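Local coordinates for protein threonine phosphate decarboxylase-like enzyme (Sulfurospirillum multivorans, PDB 6OUX) that decarboxylates L-serine O-phosphate to ethanolamine O-phosphate with the help of pyridoxal phosphate, supplying the linker precursor for norcobamide biosynthesis, at residues A[348-353]-A[382-387]. Numbering follows the deposited sequence.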
# COMPACT_ATOMS: atom_id res chain seq x y z
N VAL A 348 29.19 16.39 4.70
CA VAL A 348 30.60 16.04 4.44
C VAL A 348 31.35 15.97 5.77
O VAL A 348 32.13 15.08 6.02
CB VAL A 348 31.22 17.05 3.43
CG1 VAL A 348 32.75 16.98 3.36
CG2 VAL A 348 30.67 16.82 2.04
N GLU A 349 31.13 16.94 6.63
CA GLU A 349 31.96 17.12 7.79
C GLU A 349 31.39 16.35 8.98
O GLU A 349 32.15 15.92 9.86
CB GLU A 349 32.14 18.63 8.05
CG GLU A 349 32.95 19.27 6.94
CD GLU A 349 32.85 20.79 6.81
OE1 GLU A 349 32.52 21.50 7.80
OE2 GLU A 349 33.12 21.28 5.68
N TYR A 350 30.08 16.09 9.00
CA TYR A 350 29.45 15.46 10.17
C TYR A 350 28.55 14.28 9.93
O TYR A 350 28.06 13.65 10.88
CB TYR A 350 28.67 16.51 10.95
CG TYR A 350 29.49 17.68 11.35
CD1 TYR A 350 29.62 18.76 10.49
CD2 TYR A 350 30.14 17.73 12.58
CE1 TYR A 350 30.37 19.87 10.85
CE2 TYR A 350 30.87 18.87 12.95
CZ TYR A 350 30.99 19.91 12.06
OH TYR A 350 31.70 21.05 12.32
N GLY A 351 28.37 13.90 8.67
CA GLY A 351 27.39 12.90 8.30
C GLY A 351 25.90 13.17 8.68
O GLY A 351 25.12 12.24 8.87
N ILE A 352 25.53 14.43 8.76
CA ILE A 352 24.16 14.80 9.15
C ILE A 352 23.41 15.24 7.92
O ILE A 352 23.86 16.20 7.27
CB ILE A 352 24.20 15.93 10.17
CG1 ILE A 352 24.87 15.41 11.49
CG2 ILE A 352 22.80 16.43 10.47
CD1 ILE A 352 25.13 16.45 12.56
N TYR A 353 22.26 14.58 7.63
CA TYR A 353 21.34 15.00 6.51
C TYR A 353 20.11 15.78 7.01
O TYR A 353 19.40 15.29 7.89
CB TYR A 353 20.83 13.78 5.77
CG TYR A 353 20.37 14.01 4.36
CD1 TYR A 353 20.59 15.22 3.69
CD2 TYR A 353 19.76 12.99 3.69
CE1 TYR A 353 20.15 15.40 2.38
CE2 TYR A 353 19.34 13.18 2.38
CZ TYR A 353 19.56 14.38 1.73
OH TYR A 353 19.14 14.56 0.42
N VAL A 382 23.27 20.28 16.93
CA VAL A 382 23.42 21.62 17.43
C VAL A 382 24.94 22.04 17.32
O VAL A 382 25.29 23.17 16.93
CB VAL A 382 22.96 21.75 18.90
CG1 VAL A 382 23.29 23.16 19.40
CG2 VAL A 382 21.46 21.49 19.04
N MET A 383 25.79 21.11 17.73
CA MET A 383 27.24 21.30 17.68
C MET A 383 27.70 21.59 16.27
O MET A 383 28.37 22.59 16.05
CB MET A 383 28.00 20.10 18.30
CG MET A 383 28.15 20.24 19.82
SD MET A 383 28.94 18.86 20.74
CE MET A 383 29.36 19.81 22.19
N ALA A 384 27.34 20.70 15.34
CA ALA A 384 27.64 20.87 13.93
C ALA A 384 27.19 22.19 13.35
O ALA A 384 28.02 22.91 12.74
CB ALA A 384 27.08 19.73 13.12
N LEU A 385 25.94 22.55 13.58
CA LEU A 385 25.44 23.88 13.16
C LEU A 385 26.21 25.06 13.72
O LEU A 385 26.43 26.08 13.01
CB LEU A 385 23.93 24.09 13.48
CG LEU A 385 23.00 23.28 12.60
CD1 LEU A 385 21.59 23.31 13.20
CD2 LEU A 385 22.98 23.71 11.15
N LYS A 386 26.58 24.98 14.99
CA LYS A 386 27.23 26.14 15.63
C LYS A 386 28.60 26.42 14.96
O LYS A 386 28.97 27.54 14.68
CB LYS A 386 27.41 25.95 17.14
CG LYS A 386 26.28 26.52 17.96
CD LYS A 386 26.67 26.61 19.42
CE LYS A 386 25.49 26.89 20.34
NZ LYS A 386 25.56 25.87 21.43
N SER A 387 29.31 25.34 14.71
CA SER A 387 30.59 25.36 14.08
C SER A 387 30.53 25.82 12.62
O SER A 387 31.30 26.68 12.23
CB SER A 387 31.21 23.96 14.17
OG SER A 387 32.09 23.75 13.08
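Tyr350 lays its ring on the methyl of Ala384, a CH-pi contact that joins two helices packed on the small mixed sheet of this enzyme, helix 339-350 and helix 375-388, within the type I fold of class-II pyridoxal-phosphate-dependent aminotransferases. The geometry is close to centred: Ala384 CB stands 3.6 Å from the Tyr350 ring centroid, only 10° off the ring normal, and the six ring carbons of Tyr350 lie 3.6 to 4.1 Å from Ala384 CB. From the strand's start, Ile352 reaches the same methyl, its CD1 lying 3.9 Å from Ala384 CB. At the far end of the ring, Ser387 OG approaches near the ring plane and donates a hydrogen bond of 2.8 Å to Tyr350 OH. The two residues gripping the tyrosine are three apart on helix 375-388, so a single turn supplies both the methyl over the face and the hydroxyl at the edge. A leucine in place of Tyr350 would probably leave Ser387 OG without this acceptor and strip the Ala384 methyl of its aromatic face. With CG anti to its own carbonyl carbon (chi1 -55°), Tyr350 sends the ring across to that turn. Beyond it, Gly351 leaves the helical conformation with positive phi (58°), and the chain enters strand 352-356, which leads on to Arg355, a probable O-phospho-L-serine ligand. Ile388 also touches Tyr350, while Leu346 and Ile381 add apolar contacts around the Ile352 side chain.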